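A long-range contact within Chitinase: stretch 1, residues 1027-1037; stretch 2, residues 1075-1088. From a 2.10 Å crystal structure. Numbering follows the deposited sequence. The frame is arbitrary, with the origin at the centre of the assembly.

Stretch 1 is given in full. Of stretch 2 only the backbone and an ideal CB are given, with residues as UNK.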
ATOM      1  N   VAL B1027     -10.970  30.306  20.493  1.00 42.18           N
ATOM      2  CA  VAL B1027     -10.795  30.173  21.973  1.00 40.19           C
ATOM      3  C   VAL B1027     -11.006  28.703  22.342  1.00 44.03           C
ATOM      4  O   VAL B1027     -11.436  27.890  21.485  1.00 43.61           O
ATOM      5  CB  VAL B1027     -11.749  31.112  22.770  1.00 40.82           C
ATOM      6  CG1 VAL B1027     -11.280  32.567  22.674  1.00 43.36           C
ATOM      7  CG2 VAL B1027     -13.206  31.002  22.331  1.00 34.53           C
ATOM      8  N   ASN B1028     -10.703  28.336  23.607  1.00 49.67           N
ATOM      9  CA  ASN B1028     -10.766  26.936  24.073  1.00 42.76           C
ATOM     10  C   ASN B1028     -10.006  26.021  23.149  1.00 43.14           C
ATOM     11  O   ASN B1028     -10.555  25.069  22.572  1.00 40.76           O
ATOM     12  CB  ASN B1028     -12.201  26.437  24.192  1.00 47.97           C
ATOM     13  CG  ASN B1028     -13.000  27.188  25.268  1.00 57.86           C
ATOM     14  OD1 ASN B1028     -12.472  27.569  26.313  1.00 49.96           O
ATOM     15  ND2 ASN B1028     -14.287  27.411  24.992  1.00 59.86           N
ATOM     16  N   VAL B1029      -8.740  26.361  22.956  1.00 45.82           N
ATOM     17  CA  VAL B1029      -7.888  25.586  22.089  1.00 43.04           C
ATOM     18  C   VAL B1029      -6.872  24.842  22.972  1.00 38.74           C
ATOM     19  O   VAL B1029      -6.073  25.480  23.699  1.00 32.75           O
ATOM     20  CB  VAL B1029      -7.159  26.470  21.047  1.00 45.94           C
ATOM     21  CG1 VAL B1029      -6.226  25.599  20.200  1.00 43.82           C
ATOM     22  CG2 VAL B1029      -8.171  27.203  20.170  1.00 41.02           C
ATOM     23  N   PRO B1030      -6.873  23.505  22.893  1.00 40.99           N
ATOM     24  CA  PRO B1030      -5.985  22.672  23.733  1.00 43.31           C
ATOM     25  C   PRO B1030      -4.554  23.068  23.559  1.00 51.72           C
ATOM     26  O   PRO B1030      -4.168  23.374  22.417  1.00 51.78           O
ATOM     27  CB  PRO B1030      -6.175  21.280  23.163  1.00 47.90           C
ATOM     28  CG  PRO B1030      -7.543  21.297  22.525  1.00 49.19           C
ATOM     29  CD  PRO B1030      -7.877  22.712  22.170  1.00 40.80           C
ATOM     30  N   ASN B1031      -3.748  23.077  24.627  1.00 48.44           N
ATOM     31  CA  ASN B1031      -2.324  23.349  24.454  1.00 43.59           C
ATOM     32  C   ASN B1031      -1.581  22.100  23.994  1.00 52.35           C
ATOM     33  O   ASN B1031      -0.863  21.461  24.774  1.00 56.79           O
ATOM     34  CB  ASN B1031      -1.718  23.965  25.691  1.00 43.18           C
ATOM     35  CG  ASN B1031      -0.317  24.484  25.469  1.00 47.35           C
ATOM     36  OD1 ASN B1031       0.274  24.357  24.388  1.00 53.90           O
ATOM     37  ND2 ASN B1031       0.223  25.113  26.494  1.00 53.31           N
ATOM     38  N   ILE B1032      -1.763  21.778  22.709  1.00 47.98           N
ATOM     39  CA  ILE B1032      -1.034  20.730  21.985  1.00 49.65           C
ATOM     40  C   ILE B1032      -0.521  21.391  20.705  1.00 51.76           C
ATOM     41  O   ILE B1032      -1.334  22.029  19.975  1.00 43.40           O
ATOM     42  CB  ILE B1032      -1.951  19.552  21.584  1.00 53.97           C
ATOM     43  CG1 ILE B1032      -2.645  18.953  22.813  1.00 56.53           C
ATOM     44  CG2 ILE B1032      -1.194  18.445  20.842  1.00 53.16           C
ATOM     45  CD1 ILE B1032      -3.752  17.992  22.436  1.00 57.55           C
ATOM     46  N   ASN B1033       0.793  21.242  20.465  1.00 46.88           N
ATOM     47  CA  ASN B1033       1.544  21.877  19.385  1.00 48.67           C
ATOM     48  C   ASN B1033       1.223  23.347  19.269  1.00 52.90           C
ATOM     49  O   ASN B1033       0.983  23.863  18.164  1.00 52.12           O
ATOM     50  CB  ASN B1033       1.270  21.174  18.049  1.00 49.71           C
ATOM     51  CG  ASN B1033       1.604  19.704  18.096  1.00 56.30           C
ATOM     52  OD1 ASN B1033       0.872  18.873  17.562  1.00 68.03           O
ATOM     53  ND2 ASN B1033       2.710  19.371  18.744  1.00 60.76           N
ATOM     54  N   HIS B1034       1.188  23.995  20.428  1.00 44.08           N
ATOM     55  CA  HIS B1034       0.830  25.379  20.572  1.00 41.88           C
ATOM     56  C   HIS B1034      -0.501  25.727  19.902  1.00 40.12           C
ATOM     57  O   HIS B1034      -0.650  26.801  19.373  1.00 33.75           O
ATOM     58  CB  HIS B1034       1.940  26.269  20.045  1.00 42.79           C
ATOM     59  CG  HIS B1034       3.305  25.827  20.444  1.00 48.96           C
ATOM     60  ND1 HIS B1034       3.735  25.809  21.749  1.00 52.14           N
ATOM     61  CD2 HIS B1034       4.349  25.390  19.700  1.00 57.69           C
ATOM     62  CE1 HIS B1034       4.982  25.378  21.797  1.00 52.88           C
ATOM     63  NE2 HIS B1034       5.382  25.128  20.564  1.00 52.97           N
ATOM     64  N   GLY B1035      -1.461  24.814  19.953  1.00 39.62           N
ATOM     65  CA  GLY B1035      -2.810  25.067  19.415  1.00 38.77           C
ATOM     66  C   GLY B1035      -2.993  24.881  17.905  1.00 38.71           C
ATOM     67  O   GLY B1035      -4.125  24.982  17.423  1.00 33.34           O
ATOM     68  N   LEU B1036      -1.923  24.517  17.181  1.00 36.96           N
ATOM     69  CA  LEU B1036      -1.962  24.459  15.722  1.00 35.45           C
ATOM     70  C   LEU B1036      -2.595  23.181  15.231  1.00 35.58           C
ATOM     71  O   LEU B1036      -2.106  22.107  15.550  1.00 37.26           O
ATOM     72  CB  LEU B1036      -0.548  24.557  15.158  1.00 36.22           C
ATOM     73  CG  LEU B1036      -0.416  24.467  13.624  1.00 33.95           C
ATOM     74  CD1 LEU B1036      -1.158  25.640  12.998  1.00 37.22           C
ATOM     75  CD2 LEU B1036       1.087  24.468  13.257  1.00 34.63           C
ATOM     76  N   PHE B1037      -3.651  23.300  14.452  1.00 32.60           N
ATOM     77  CA  PHE B1037      -4.419  22.162  13.911  1.00 37.39           C
ATOM     78  C   PHE B1037      -4.992  21.308  15.066  1.00 44.36           C
ATOM     79  O   PHE B1037      -4.946  20.067  15.018  1.00 39.72           O
ATOM     80  CB  PHE B1037      -3.623  21.287  12.900  1.00 37.34           C
ATOM     81  CG  PHE B1037      -2.962  22.078  11.770  1.00 36.04           C
ATOM     82  CD1 PHE B1037      -3.726  22.947  10.953  1.00 35.09           C
ATOM     83  CD2 PHE B1037      -1.607  21.916  11.478  1.00 35.57           C
ATOM     84  CE1 PHE B1037      -3.116  23.651   9.904  1.00 33.71           C
ATOM     85  CE2 PHE B1037      -0.997  22.621  10.431  1.00 32.54           C
ATOM     86  CZ  PHE B1037      -1.748  23.501   9.680  1.00 31.37           C
ATOM     87  N   UNK B1075       2.861  32.835  10.493  1.00 29.62           N
ATOM     88  CA  UNK B1075       2.870  32.994  11.928  1.00 27.85           C
ATOM     89  C   UNK B1075       1.533  32.700  12.601  1.00 30.96           C
ATOM     90  O   UNK B1075       0.436  32.713  11.965  1.00 29.91           O
ATOM     91  CB  UNK B1075       3.307  34.420  12.270  1.00 27.85           C
ATOM     92  N   UNK B1076       1.636  32.403  13.900  1.00 30.96           N
ATOM     93  CA  UNK B1076       0.493  32.253  14.757  1.00 32.24           C
ATOM     94  C   UNK B1076       0.871  32.580  16.180  1.00 38.11           C
ATOM     95  O   UNK B1076       2.042  32.566  16.536  1.00 41.58           O
ATOM     96  CB  UNK B1076      -0.080  30.838  14.658  1.00 32.24           C
ATOM     97  N   UNK B1077      -0.141  32.899  16.972  1.00 37.79           N
ATOM     98  CA  UNK B1077       0.016  33.264  18.372  1.00 38.72           C
ATOM     99  C   UNK B1077      -0.717  32.193  19.150  1.00 40.31           C
ATOM    100  O   UNK B1077      -1.767  31.759  18.695  1.00 39.41           O
ATOM    101  CB  UNK B1077      -0.517  34.665  18.677  1.00 38.72           C
ATOM    102  N   UNK B1078      -0.159  31.788  20.307  1.00 40.40           N
ATOM    103  CA  UNK B1078      -0.887  30.971  21.291  1.00 41.33           C
ATOM    104  C   UNK B1078      -0.726  31.596  22.694  1.00 41.77           C
ATOM    105  O   UNK B1078       0.325  32.211  23.053  1.00 36.39           O
ATOM    106  CB  UNK B1078      -0.378  29.528  21.280  1.00 41.33           C
ATOM    107  N   UNK B1079      -1.818  31.546  23.432  1.00 43.56           N
ATOM    108  CA  UNK B1079      -1.840  32.002  24.839  1.00 44.72           C
ATOM    109  C   UNK B1079      -2.648  30.915  25.568  1.00 43.72           C
ATOM    110  O   UNK B1079      -3.870  30.847  25.433  1.00 40.82           O
ATOM    111  CB  UNK B1079      -2.453  33.394  25.003  1.00 44.72           C
ATOM    112  N   UNK B1080      -1.958  30.028  26.320  1.00 45.19           N
ATOM    113  CA  UNK B1080      -2.693  28.953  27.033  1.00 44.58           C
ATOM    114  C   UNK B1080      -3.724  29.515  28.053  1.00 48.88           C
ATOM    115  O   UNK B1080      -4.809  28.914  28.299  1.00 51.77           O
ATOM    116  CB  UNK B1080      -1.698  28.046  27.760  1.00 44.58           C
ATOM    117  N   UNK B1081      -3.442  30.711  28.556  1.00 44.82           N
ATOM    118  CA  UNK B1081      -4.246  31.276  29.635  1.00 58.45           C
ATOM    119  C   UNK B1081      -5.477  32.098  29.243  1.00 64.11           C
ATOM    120  O   UNK B1081      -6.314  32.355  30.112  1.00 70.16           O
ATOM    121  CB  UNK B1081      -3.338  32.162  30.490  1.00 58.45           C
ATOM    122  N   UNK B1082      -5.621  32.489  27.974  1.00 57.88           N
ATOM    123  CA  UNK B1082      -6.543  33.588  27.657  1.00 58.15           C
ATOM    124  C   UNK B1082      -8.008  33.226  27.786  1.00 61.24           C
ATOM    125  O   UNK B1082      -8.723  33.884  28.553  1.00 84.63           O
ATOM    126  CB  UNK B1082      -6.283  34.083  26.233  1.00 58.15           C
ATOM    127  N   UNK B1083      -8.481  32.210  27.073  1.00 63.17           N
ATOM    128  CA  UNK B1083      -9.906  31.810  27.196  1.00 55.19           C
ATOM    129  C   UNK B1083      -9.975  30.363  26.909  1.00 55.99           C
ATOM    130  O   UNK B1083     -10.507  29.936  25.892  1.00 56.63           O
ATOM    131  CB  UNK B1083     -10.828  32.591  26.257  1.00 55.19           C
ATOM    132  N   UNK B1084      -9.385  29.597  27.801  1.00 56.96           N
ATOM    133  CA  UNK B1084      -9.338  28.139  27.631  1.00 57.06           C
ATOM    134  C   UNK B1084      -8.232  27.701  26.685  1.00 51.34           C
ATOM    135  O   UNK B1084      -8.173  26.481  26.312  1.00 44.65           O
ATOM    136  CB  UNK B1084     -10.683  27.626  27.113  1.00 57.06           C
ATOM    137  N   UNK B1085      -7.334  28.668  26.383  1.00 44.64           N
ATOM    138  CA  UNK B1085      -6.394  28.592  25.230  1.00 50.22           C
ATOM    139  C   UNK B1085      -6.883  29.352  23.970  1.00 42.58           C
ATOM    140  O   UNK B1085      -7.884  28.964  23.382  1.00 39.75           O
ATOM    141  CB  UNK B1085      -6.163  27.125  24.863  1.00 50.22           C
ATOM    142  N   UNK B1086      -6.161  30.411  23.584  1.00 45.31           N
ATOM    143  CA  UNK B1086      -6.466  31.254  22.388  1.00 48.86           C
ATOM    144  C   UNK B1086      -5.334  31.191  21.300  1.00 44.26           C
ATOM    145  O   UNK B1086      -4.155  31.408  21.577  1.00 36.15           O
ATOM    146  CB  UNK B1086      -6.667  32.705  22.828  1.00 48.86           C
ATOM    147  N   UNK B1087      -5.760  30.822  20.084  1.00 42.65           N
ATOM    148  CA  UNK B1087      -4.893  30.635  18.923  1.00 38.31           C
ATOM    149  C   UNK B1087      -5.263  31.692  17.907  1.00 36.84           C
ATOM    150  O   UNK B1087      -6.433  31.787  17.545  1.00 34.33           O
ATOM    151  CB  UNK B1087      -5.023  29.229  18.334  1.00 38.31           C
ATOM    152  N   UNK B1088      -4.269  32.412  17.405  1.00 37.65           N
ATOM    153  CA  UNK B1088      -4.469  33.520  16.445  1.00 37.79           C
ATOM    154  C   UNK B1088      -3.696  33.234  15.131  1.00 33.42           C
ATOM    155  O   UNK B1088      -2.547  32.901  15.191  1.00 29.39           O
ATOM    156  CB  UNK B1088      -4.008  34.845  17.055  1.00 37.79           C
TER

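Position 1075 lies in a strand, and its CB finds nothing of stretch 1 nearby, so the contact sets no demand; it is Pro 1075.

At 1076 the CB points toward stretch 1 but has no neighbour there within 5.5 Å. A short side chain would leave the gap unfilled; a long or aromatic one could reach Leu 1036. The residue is Tyr 1076: CD1 of Leu 1036 lies over one face of its ring, and the Leu 1036 CD2 to Tyr 1076 CZ distance is 3.8 Å. Position 1077 points away, leaving its choice free here; it is Leu 1077.

The CB of 1078 also points toward stretch 1, 3.3 Å from His 1034 O. Beyond it run the backbone of His 1034 and Gly 1035 and the side chain of Val 1029, a setting for a flat, long group. Tyr 1078, with chi1 t, has the most area covered by stretch 1 of any residue in the stretch. Gly 1035 N and His 1034 C lie over one face of its ring, and its CE1 meets Val 1029 CG1 at 4.0 Å.

Position 1079 points away and opens a type I turn; Asn 1079 OD1 accepts a hydrogen bond from N of 1081 at 2.8 Å. At 1080, phi of -60° admits proline, and the ideal CB lies 3.7 Å from Asn 1031 ND2, where a compact residue suffices: Pro 1080. Positions 1081 and 1082 touch nothing of stretch 1; they are Asp 1081 and Ala 1082.

At 1083 the CB lies sideways, 3.6 Å from Val 1027 CG1, and many side chains could lead off from there. The backbone does the work: O of Asn 1083 accepts a hydrogen bond from Asn 1028 N at 2.8 Å.

Position 1084 has positive phi, and its ideal CB would clash with Asn 1028 OD1 at 2.0 Å; glycine fits, and it is Gly 1084. At 1085 the ideal CB would strike Val 1029 O, also at 2.0 Å, and the backbone angles alone call for glycine. Gly 1085 lets the chains close in, its O accepting a hydrogen bond from Val 1029 N at 2.8 Å.

Position 1086 points sideways near Val 1027, suiting a small or branched residue; Thr 1086 OG1 sits 3.4 Å from Val 1027 CG1. The CB of 1087 faces Val 1029 and Gly 1035, with Leu 1036 farther out, so a large apolar group suits. Phe 1087 CZ packs 3.7 Å from Leu 1036 CD1. Position 1088 is out of reach; it is Ile 1088.

Stretch 2 (1075-1088) PYLYNPDANGGTFI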
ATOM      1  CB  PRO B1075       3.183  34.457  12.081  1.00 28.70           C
ATOM      2  CG  PRO B1075       2.379  35.075  10.936  1.00 29.25           C
ATOM      3  CD  PRO B1075       2.528  34.109   9.820  1.00 27.65           C
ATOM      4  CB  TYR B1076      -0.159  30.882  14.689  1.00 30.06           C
ATOM      5  CG  TYR B1076       0.701  29.647  14.974  1.00 32.74           C
ATOM      6  CD1 TYR B1076       1.618  29.178  14.050  1.00 36.41           C
ATOM      7  CD2 TYR B1076       0.558  28.922  16.150  1.00 33.87           C
ATOM      8  CE1 TYR B1076       2.377  28.020  14.298  1.00 33.98           C
ATOM      9  CE2 TYR B1076       1.293  27.770  16.401  1.00 36.25           C
ATOM     10  CZ  TYR B1076       2.214  27.329  15.470  1.00 33.78           C
ATOM     11  OH  TYR B1076       2.953  26.218  15.704  1.00 38.11           O
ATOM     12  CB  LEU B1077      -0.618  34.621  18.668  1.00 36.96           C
ATOM     13  CG  LEU B1077       0.197  35.907  18.614  1.00 37.93           C
ATOM     14  CD1 LEU B1077       1.439  35.884  17.785  1.00 35.66           C
ATOM     15  CD2 LEU B1077      -0.678  37.110  18.274  1.00 39.42           C
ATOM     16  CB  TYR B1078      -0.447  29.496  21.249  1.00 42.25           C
ATOM     17  CG  TYR B1078      -1.359  28.577  22.065  1.00 43.24           C
ATOM     18  CD1 TYR B1078      -2.655  28.335  21.660  1.00 37.10           C
ATOM     19  CD2 TYR B1078      -0.922  27.977  23.270  1.00 47.24           C
ATOM     20  CE1 TYR B1078      -3.516  27.567  22.404  1.00 41.14           C
ATOM     21  CE2 TYR B1078      -1.793  27.162  24.022  1.00 40.86           C
ATOM     22  CZ  TYR B1078      -3.087  26.965  23.590  1.00 42.40           C
ATOM     23  OH  TYR B1078      -3.993  26.154  24.256  1.00 36.59           O
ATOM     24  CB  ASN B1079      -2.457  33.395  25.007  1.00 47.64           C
ATOM     25  CG  ASN B1079      -2.475  33.877  26.476  1.00 52.62           C
ATOM     26  OD1 ASN B1079      -2.425  33.081  27.411  1.00 49.89           O
ATOM     27  ND2 ASN B1079      -2.527  35.194  26.668  1.00 51.35           N
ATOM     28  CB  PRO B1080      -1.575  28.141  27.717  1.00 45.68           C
ATOM     29  CG  PRO B1080      -0.290  28.913  27.559  1.00 48.72           C
ATOM     30  CD  PRO B1080      -0.549  30.156  26.735  1.00 47.45           C
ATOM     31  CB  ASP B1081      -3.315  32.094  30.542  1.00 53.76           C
ATOM     32  CG  ASP B1081      -2.162  31.239  31.094  1.00 51.33           C
ATOM     33  OD1 ASP B1081      -2.336  30.002  31.299  1.00 49.18           O
ATOM     34  OD2 ASP B1081      -1.080  31.801  31.287  1.00 48.45           O
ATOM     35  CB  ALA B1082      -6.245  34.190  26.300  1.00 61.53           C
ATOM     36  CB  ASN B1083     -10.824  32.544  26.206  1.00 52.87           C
ATOM     37  CG  ASN B1083     -11.401  33.798  26.774  1.00 57.21           C
ATOM     38  OD1 ASN B1083     -12.351  33.758  27.538  1.00 62.04           O
ATOM     39  ND2 ASN B1083     -10.845  34.924  26.390  1.00 57.06           N
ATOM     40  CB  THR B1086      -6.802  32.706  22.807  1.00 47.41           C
ATOM     41  OG1 THR B1086      -8.027  32.664  23.528  1.00 44.21           O
ATOM     42  CG2 THR B1086      -6.998  33.649  21.598  1.00 46.20           C
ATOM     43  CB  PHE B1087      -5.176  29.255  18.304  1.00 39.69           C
ATOM     44  CG  PHE B1087      -4.393  28.976  17.054  1.00 35.51           C
ATOM     45  CD1 PHE B1087      -4.920  29.318  15.783  1.00 38.41           C
ATOM     46  CD2 PHE B1087      -3.165  28.353  17.116  1.00 35.56           C
ATOM     47  CE1 PHE B1087      -4.194  29.060  14.618  1.00 34.11           C
ATOM     48  CE2 PHE B1087      -2.437  28.085  15.947  1.00 38.62           C
ATOM     49  CZ  PHE B1087      -2.951  28.450  14.690  1.00 35.12           C
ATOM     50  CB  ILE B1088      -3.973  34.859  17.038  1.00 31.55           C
ATOM     51  CG1 ILE B1088      -4.722  35.211  18.322  1.00 33.56           C
ATOM     52  CG2 ILE B1088      -4.147  36.026  16.066  1.00 34.81           C
ATOM     53  CD1 ILE B1088      -6.253  35.295  18.208  1.00 33.67           C
TER
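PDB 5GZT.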